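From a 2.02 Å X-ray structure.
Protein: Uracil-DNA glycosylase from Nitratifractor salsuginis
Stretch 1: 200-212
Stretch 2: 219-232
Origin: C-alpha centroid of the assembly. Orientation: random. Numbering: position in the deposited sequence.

Stretch 1, residues 200-212: YGPTLILFGAHAR
Stretch 2 219-232: SARGLPQVALEHPY

Strands 203-207 and 225-228 run parallel, their axes 18° apart and 4.8 Å at closest approach, with Leu204, Ile205, Leu206 and Phe207 registered on Gln225, Val226, Ala227 and Leu228. Ahead of the strand, Gly201 adopts phi/psi 57/50, and Pro202 (-73/156) packs its CD 3.8 Å from Leu223 CD2. Pairing begins at Leu204, whose N donates to Pro224 O (2.8 Å) and whose O accepts from Val226 N (2.9 Å). Its mt side chain shares a face with Gln225 and Leu206; Leu204 CD1 lies 4.0 Å from Ala220 CB and Leu204 CD2 lies 3.9 Å from Leu223 CD1. Ile205 (mt) projects to the other face, CG2 3.9 Å from Leu228 CD1. Leu206 (mt) repeats the ladder: its N bonds Val226 O and its O accepts from Leu228 N, both at 2.9 Å. Phe207 (chi1 -80°, chi2 -28°) receives Pro231 CD over one ring face, 3.6 Å from the centroid, and directs its edge toward the His230 ring face, with planes at 62°. Gly208 N closes the ladder on Leu228 O at 2.6 Å. Its phi/psi of 58/-128 belongs to a type II' turn, Phe207 to His210; the positive phi favours glycine, and an ideal CB on Gly208 would be crowded by His230 CB at 3.1 Å. Beyond the turn, Ala211 CB returns to within 4.1 Å of Ala227 CB.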

ATOM      1  N   TYR A 200      14.660  -6.592 -11.060  1.00 36.43           N
ATOM      2  CA  TYR A 200      13.301  -6.581 -11.590  1.00 44.88           C
ATOM      3  C   TYR A 200      12.910  -5.206 -12.117  1.00 36.89           C
ATOM      4  O   TYR A 200      12.095  -5.105 -13.041  1.00 46.34           O
ATOM      5  CB  TYR A 200      12.322  -7.038 -10.510  1.00 40.65           C
ATOM      6  CG  TYR A 200      12.610  -8.420  -9.963  1.00 42.41           C
ATOM      7  CD1 TYR A 200      12.022  -9.546 -10.523  1.00 48.06           C
ATOM      8  CD2 TYR A 200      13.475  -8.598  -8.891  1.00 43.99           C
ATOM      9  CE1 TYR A 200      12.283 -10.810 -10.028  1.00 44.04           C
ATOM     10  CE2 TYR A 200      13.743  -9.860  -8.389  1.00 46.28           C
ATOM     11  CZ  TYR A 200      13.143 -10.962  -8.962  1.00 40.79           C
ATOM     12  OH  TYR A 200      13.404 -12.219  -8.467  1.00 51.89           O
ATOM     13  N   GLY A 201      13.476  -4.147 -11.546  1.00 32.86           N
ATOM     14  CA  GLY A 201      13.211  -2.789 -11.961  1.00 34.71           C
ATOM     15  C   GLY A 201      11.758  -2.340 -11.923  1.00 35.30           C
ATOM     16  O   GLY A 201      11.255  -1.764 -12.894  1.00 24.83           O
ATOM     17  N   PRO A 202      11.056  -2.557 -10.810  1.00 36.01           N
ATOM     18  CA  PRO A 202       9.701  -2.011 -10.698  1.00 24.19           C
ATOM     19  C   PRO A 202       9.749  -0.505 -10.499  1.00 24.88           C
ATOM     20  O   PRO A 202      10.738   0.058 -10.026  1.00 28.79           O
ATOM     21  CB  PRO A 202       9.130  -2.721  -9.469  1.00 26.87           C
ATOM     22  CG  PRO A 202      10.314  -2.968  -8.621  1.00 25.72           C
ATOM     23  CD  PRO A 202      11.458  -3.245  -9.568  1.00 36.35           C
ATOM     24  N   THR A 203       8.656   0.151 -10.872  1.00 26.19           N
ATOM     25  CA  THR A 203       8.574   1.604 -10.799  1.00 27.29           C
ATOM     26  C   THR A 203       8.004   2.036  -9.452  1.00 21.76           C
ATOM     27  O   THR A 203       6.963   1.535  -9.019  1.00 21.92           O
ATOM     28  CB  THR A 203       7.714   2.145 -11.940  1.00 26.68           C
ATOM     29  OG1 THR A 203       8.384   1.920 -13.186  1.00 27.51           O
ATOM     30  CG2 THR A 203       7.474   3.632 -11.767  1.00 30.34           C
ATOM     31  N   LEU A 204       8.691   2.966  -8.793  1.00 28.45           N
ATOM     32  CA  LEU A 204       8.219   3.499  -7.523  1.00 28.80           C
ATOM     33  C   LEU A 204       7.142   4.549  -7.767  1.00 30.78           C
ATOM     34  O   LEU A 204       7.359   5.507  -8.514  1.00 26.77           O
ATOM     35  CB  LEU A 204       9.377   4.112  -6.734  1.00 27.79           C
ATOM     36  CG  LEU A 204      10.648   3.284  -6.537  1.00 30.97           C
ATOM     37  CD1 LEU A 204      11.636   4.041  -5.653  1.00 24.76           C
ATOM     38  CD2 LEU A 204      10.336   1.906  -5.961  1.00 22.96           C
ATOM     39  N   ILE A 205       5.983   4.368  -7.140  1.00 24.93           N
ATOM     40  CA  ILE A 205       4.909   5.354  -7.178  1.00 25.57           C
ATOM     41  C   ILE A 205       4.977   6.156  -5.887  1.00 28.85           C
ATOM     42  O   ILE A 205       4.772   5.612  -4.795  1.00 20.49           O
ATOM     43  CB  ILE A 205       3.536   4.692  -7.353  1.00 20.94           C
ATOM     44  CG1 ILE A 205       3.493   3.900  -8.659  1.00 18.90           C
ATOM     45  CG2 ILE A 205       2.428   5.741  -7.304  1.00 17.69           C
ATOM     46  CD1 ILE A 205       2.299   2.985  -8.762  1.00 20.74           C
ATOM     47  N   LEU A 206       5.263   7.448  -6.009  1.00 21.88           N
ATOM     48  CA  LEU A 206       5.612   8.285  -4.865  1.00 22.48           C
ATOM     49  C   LEU A 206       4.563   9.381  -4.708  1.00 29.30           C
ATOM     50  O   LEU A 206       4.579  10.378  -5.435  1.00 28.66           O
ATOM     51  CB  LEU A 206       7.012   8.860  -5.044  1.00 31.29           C
ATOM     52  CG  LEU A 206       8.083   7.802  -5.329  1.00 29.31           C
ATOM     53  CD1 LEU A 206       9.363   8.444  -5.843  1.00 37.56           C
ATOM     54  CD2 LEU A 206       8.356   6.961  -4.084  1.00 32.49           C
ATOM     55  N   PHE A 207       3.657   9.195  -3.750  1.00 26.92           N
ATOM     56  CA  PHE A 207       2.610  10.170  -3.464  1.00 22.29           C
ATOM     57  C   PHE A 207       3.178  11.289  -2.600  1.00 32.20           C
ATOM     58  O   PHE A 207       3.564  11.057  -1.450  1.00 24.46           O
ATOM     59  CB  PHE A 207       1.431   9.503  -2.761  1.00 23.65           C
ATOM     60  CG  PHE A 207       0.507   8.764  -3.682  1.00 27.47           C
ATOM     61  CD1 PHE A 207       0.358   9.157  -5.001  1.00 25.72           C
ATOM     62  CD2 PHE A 207      -0.222   7.679  -3.224  1.00 26.38           C
ATOM     63  CE1 PHE A 207      -0.498   8.477  -5.847  1.00 32.76           C
ATOM     64  CE2 PHE A 207      -1.080   6.996  -4.064  1.00 24.57           C
ATOM     65  CZ  PHE A 207      -1.219   7.395  -5.378  1.00 27.56           C
ATOM     66  N   GLY A 208       3.225  12.500  -3.152  1.00 31.31           N
ATOM     67  CA  GLY A 208       3.553  13.673  -2.353  1.00 30.67           C
ATOM     68  C   GLY A 208       4.906  13.578  -1.673  1.00 25.24           C
ATOM     69  O   GLY A 208       5.931  13.286  -2.303  1.00 34.62           O
ATOM     70  N   ALA A 209       4.904  13.814  -0.355  1.00 26.77           N
ATOM     71  CA  ALA A 209       6.146  13.877   0.413  1.00 26.32           C
ATOM     72  C   ALA A 209       6.976  12.609   0.276  1.00 39.66           C
ATOM     73  O   ALA A 209       8.208  12.658   0.401  1.00 36.52           O
ATOM     74  CB  ALA A 209       5.834  14.146   1.886  1.00 39.52           C
ATOM     75  N   HIS A 210       6.324  11.469   0.010  1.00 34.34           N
ATOM     76  CA  HIS A 210       7.037  10.208  -0.168  1.00 31.47           C
ATOM     77  C   HIS A 210       8.155  10.324  -1.193  1.00 41.17           C
ATOM     78  O   HIS A 210       9.165   9.616  -1.094  1.00 43.44           O
ATOM     79  CB  HIS A 210       6.062   9.106  -0.590  1.00 33.16           C
ATOM     80  CG  HIS A 210       5.181   8.619   0.519  1.00 43.15           C
ATOM     81  ND1 HIS A 210       3.805   8.669   0.452  1.00 35.64           N
ATOM     82  CD2 HIS A 210       5.479   8.071   1.720  1.00 36.49           C
ATOM     83  CE1 HIS A 210       3.293   8.174   1.564  1.00 35.92           C
ATOM     84  NE2 HIS A 210       4.288   7.805   2.351  1.00 33.90           N
ATOM     85  N   ALA A 211       7.995  11.204  -2.185  1.00 40.16           N
ATOM     86  CA  ALA A 211       9.065  11.428  -3.151  1.00 39.86           C
ATOM     87  C   ALA A 211      10.331  11.913  -2.456  1.00 60.15           C
ATOM     88  O   ALA A 211      11.392  11.285  -2.566  1.00 55.66           O
ATOM     89  CB  ALA A 211       8.611  12.430  -4.213  1.00 34.08           C
ATOM     90  N   ARG A 212      10.226  13.013  -1.704  1.00 48.66           N
ATOM     91  CA  ARG A 212      11.401  13.611  -1.076  1.00 58.43           C
ATOM     92  C   ARG A 212      12.131  12.604  -0.197  1.00 50.77           C
ATOM     93  O   ARG A 212      13.350  12.422  -0.320  1.00 64.92           O
ATOM     94  CB  ARG A 212      10.987  14.839  -0.262  1.00 55.08           C
ATOM     95  N   SER A 219      19.362   2.679  -2.896  1.00 42.40           N
ATOM     96  CA  SER A 219      18.847   1.778  -3.920  1.00 44.15           C
ATOM     97  C   SER A 219      17.640   2.345  -4.658  1.00 37.29           C
ATOM     98  O   SER A 219      17.358   1.905  -5.778  1.00 45.64           O
ATOM     99  CB  SER A 219      18.493   0.426  -3.296  1.00 48.69           C
ATOM    100  OG  SER A 219      17.945   0.587  -1.999  1.00 35.07           O
ATOM    101  N   ALA A 220      16.928   3.307  -4.064  1.00 34.58           N
ATOM    102  CA  ALA A 220      15.788   3.907  -4.753  1.00 37.53           C
ATOM    103  C   ALA A 220      16.207   4.570  -6.060  1.00 35.08           C
ATOM    104  O   ALA A 220      15.411   4.634  -7.005  1.00 33.87           O
ATOM    105  CB  ALA A 220      15.093   4.919  -3.843  1.00 28.70           C
ATOM    106  N   ARG A 221      17.448   5.057  -6.138  1.00 43.01           N
ATOM    107  CA  ARG A 221      17.941   5.670  -7.367  1.00 35.00           C
ATOM    108  C   ARG A 221      18.160   4.654  -8.480  1.00 40.27           C
ATOM    109  O   ARG A 221      18.306   5.051  -9.640  1.00 31.15           O
ATOM    110  CB  ARG A 221      19.243   6.425  -7.099  1.00 48.01           C
ATOM    111  CG  ARG A 221      19.049   7.840  -6.584  1.00 47.66           C
ATOM    112  CD  ARG A 221      20.343   8.635  -6.672  1.00 41.59           C
ATOM    113  NE  ARG A 221      21.248   8.320  -5.573  1.00 46.14           N
ATOM    114  CZ  ARG A 221      21.082   8.741  -4.322  1.00 48.88           C
ATOM    115  NH1 ARG A 221      20.046   9.506  -4.006  1.00 47.94           N
ATOM    116  NH2 ARG A 221      21.957   8.400  -3.385  1.00 45.77           N
ATOM    117  N   GLY A 222      18.197   3.365  -8.159  1.00 33.10           N
ATOM    118  CA  GLY A 222      18.331   2.335  -9.165  1.00 31.40           C
ATOM    119  C   GLY A 222      17.030   1.890  -9.792  1.00 46.00           C
ATOM    120  O   GLY A 222      17.027   0.925 -10.565  1.00 48.88           O
ATOM    121  N   LEU A 223      15.926   2.567  -9.494  1.00 46.02           N
ATOM    122  CA  LEU A 223      14.601   2.182  -9.946  1.00 36.56           C
ATOM    123  C   LEU A 223      13.888   3.382 -10.552  1.00 30.80           C
ATOM    124  O   LEU A 223      14.086   4.516 -10.103  1.00 36.50           O
ATOM    125  CB  LEU A 223      13.773   1.626  -8.779  1.00 36.56           C
ATOM    126  CG  LEU A 223      14.397   0.436  -8.051  1.00 25.82           C
ATOM    127  CD1 LEU A 223      13.698   0.187  -6.724  1.00 29.03           C
ATOM    128  CD2 LEU A 223      14.353  -0.807  -8.926  1.00 32.43           C
ATOM    129  N   PRO A 224      13.061   3.166 -11.575  1.00 31.91           N
ATOM    130  CA  PRO A 224      12.290   4.279 -12.138  1.00 34.20           C
ATOM    131  C   PRO A 224      11.316   4.832 -11.109  1.00 28.61           C
ATOM    132  O   PRO A 224      10.871   4.126 -10.202  1.00 27.02           O
ATOM    133  CB  PRO A 224      11.553   3.643 -13.325  1.00 27.75           C
ATOM    134  CG  PRO A 224      12.281   2.364 -13.601  1.00 29.00           C
ATOM    135  CD  PRO A 224      12.796   1.900 -12.277  1.00 32.59           C
ATOM    136  N   GLN A 225      10.993   6.113 -11.253  1.00 34.35           N
ATOM    137  CA  GLN A 225      10.152   6.795 -10.279  1.00 32.36           C
ATOM    138  C   GLN A 225       9.086   7.626 -10.977  1.00 37.28           C
ATOM    139  O   GLN A 225       9.338   8.236 -12.021  1.00 34.41           O
ATOM    140  CB  GLN A 225      10.991   7.687  -9.350  1.00 24.26           C
ATOM    141  CG  GLN A 225      12.057   6.941  -8.556  1.00 23.13           C
ATOM    142  CD  GLN A 225      12.852   7.852  -7.641  1.00 32.02           C
ATOM    143  OE1 GLN A 225      12.471   9.000  -7.406  1.00 32.35           O
ATOM    144  NE2 GLN A 225      13.967   7.349  -7.124  1.00 23.08           N
ATOM    145  N   VAL A 226       7.890   7.632 -10.393  1.00 25.31           N
ATOM    146  CA  VAL A 226       6.778   8.478 -10.816  1.00 25.59           C
ATOM    147  C   VAL A 226       6.279   9.198  -9.570  1.00 34.88           C
ATOM    148  O   VAL A 226       5.791   8.555  -8.633  1.00 35.50           O
ATOM    149  CB  VAL A 226       5.647   7.674 -11.475  1.00 38.62           C
ATOM    150  CG1 VAL A 226       4.521   8.598 -11.918  1.00 27.14           C
ATOM    151  CG2 VAL A 226       6.181   6.881 -12.653  1.00 30.65           C
ATOM    152  N   ALA A 227       6.411  10.521  -9.552  1.00 32.92           N
ATOM    153  CA  ALA A 227       6.034  11.336  -8.404  1.00 27.44           C
ATOM    154  C   ALA A 227       4.709  12.033  -8.684  1.00 32.56           C
ATOM    155  O   ALA A 227       4.542  12.660  -9.736  1.00 30.42           O
ATOM    156  CB  ALA A 227       7.121  12.362  -8.082  1.00 27.59           C
ATOM    157  N   LEU A 228       3.774  11.926  -7.741  1.00 28.32           N
ATOM    158  CA  LEU A 228       2.427  12.447  -7.916  1.00 32.92           C
ATOM    159  C   LEU A 228       2.014  13.296  -6.725  1.00 31.58           C
ATOM    160  O   LEU A 228       2.540  13.165  -5.617  1.00 27.69           O
ATOM    161  CB  LEU A 228       1.394  11.325  -8.083  1.00 31.68           C
ATOM    162  CG  LEU A 228       1.410  10.456  -9.336  1.00 34.35           C
ATOM    163  CD1 LEU A 228       1.081   9.033  -8.951  1.00 42.18           C
ATOM    164  CD2 LEU A 228       0.415  10.974 -10.351  1.00 33.76           C
ATOM    165  N   GLU A 229       1.045  14.169  -6.982  1.00 27.89           N
ATOM    166  CA  GLU A 229       0.295  14.812  -5.914  1.00 31.17           C
ATOM    167  C   GLU A 229      -0.355  13.756  -5.027  1.00 32.48           C
ATOM    168  O   GLU A 229      -0.831  12.725  -5.510  1.00 28.54           O
ATOM    169  CB  GLU A 229      -0.762  15.734  -6.525  1.00 37.38           C
ATOM    170  CG  GLU A 229      -1.780  16.301  -5.565  1.00 37.88           C
ATOM    171  CD  GLU A 229      -2.802  17.166  -6.276  1.00 33.64           C
ATOM    172  OE1 GLU A 229      -3.041  16.936  -7.481  1.00 37.43           O
ATOM    173  OE2 GLU A 229      -3.362  18.076  -5.631  1.00 41.98           O
ATOM    174  N   HIS A 230      -0.362  14.006  -3.720  1.00 26.73           N
ATOM    175  CA  HIS A 230      -0.945  13.040  -2.800  1.00 25.98           C
ATOM    176  C   HIS A 230      -2.465  13.027  -2.949  1.00 30.81           C
ATOM    177  O   HIS A 230      -3.091  14.088  -3.047  1.00 29.56           O
ATOM    178  CB  HIS A 230      -0.558  13.366  -1.357  1.00 25.06           C
ATOM    179  CG  HIS A 230      -0.804  12.242  -0.400  1.00 32.12           C
ATOM    180  ND1 HIS A 230      -2.059  11.933   0.082  1.00 34.92           N
ATOM    181  CD2 HIS A 230       0.042  11.341   0.154  1.00 34.59           C
ATOM    182  CE1 HIS A 230      -1.973  10.896   0.897  1.00 35.15           C
ATOM    183  NE2 HIS A 230      -0.709  10.518   0.957  1.00 31.08           N
ATOM    184  N   PRO A 231      -3.089  11.844  -2.968  1.00 28.97           N
ATOM    185  CA  PRO A 231      -4.548  11.778  -3.175  1.00 24.00           C
ATOM    186  C   PRO A 231      -5.362  12.420  -2.064  1.00 26.42           C
ATOM    187  O   PRO A 231      -6.578  12.586  -2.234  1.00 31.73           O
ATOM    188  CB  PRO A 231      -4.824  10.270  -3.269  1.00 25.58           C
ATOM    189  CG  PRO A 231      -3.667   9.629  -2.557  1.00 29.30           C
ATOM    190  CD  PRO A 231      -2.486  10.506  -2.844  1.00 22.98           C
ATOM    191  N   TYR A 232      -4.743  12.784  -0.939  1.00 30.85           N
ATOM    192  CA  TYR A 232      -5.463  13.527   0.091  1.00 32.73           C
ATOM    193  C   TYR A 232      -6.032  14.826  -0.459  1.00 34.70           C
ATOM    194  O   TYR A 232      -7.065  15.307   0.022  1.00 38.37           O
ATOM    195  CB  TYR A 232      -4.536  13.802   1.277  1.00 29.85           C
ATOM    196  CG  TYR A 232      -5.215  14.428   2.478  1.00 35.64           C
ATOM    197  CD1 TYR A 232      -5.651  13.646   3.539  1.00 35.78           C
ATOM    198  CD2 TYR A 232      -5.404  15.802   2.556  1.00 35.15           C
ATOM    199  CE1 TYR A 232      -6.267  14.213   4.639  1.00 41.36           C
ATOM    200  CE2 TYR A 232      -6.021  16.377   3.648  1.00 47.45           C
ATOM    201  CZ  TYR A 232      -6.450  15.580   4.688  1.00 39.29           C
ATOM    202  OH  TYR A 232      -7.061  16.149   5.779  1.00 42.10           O
TER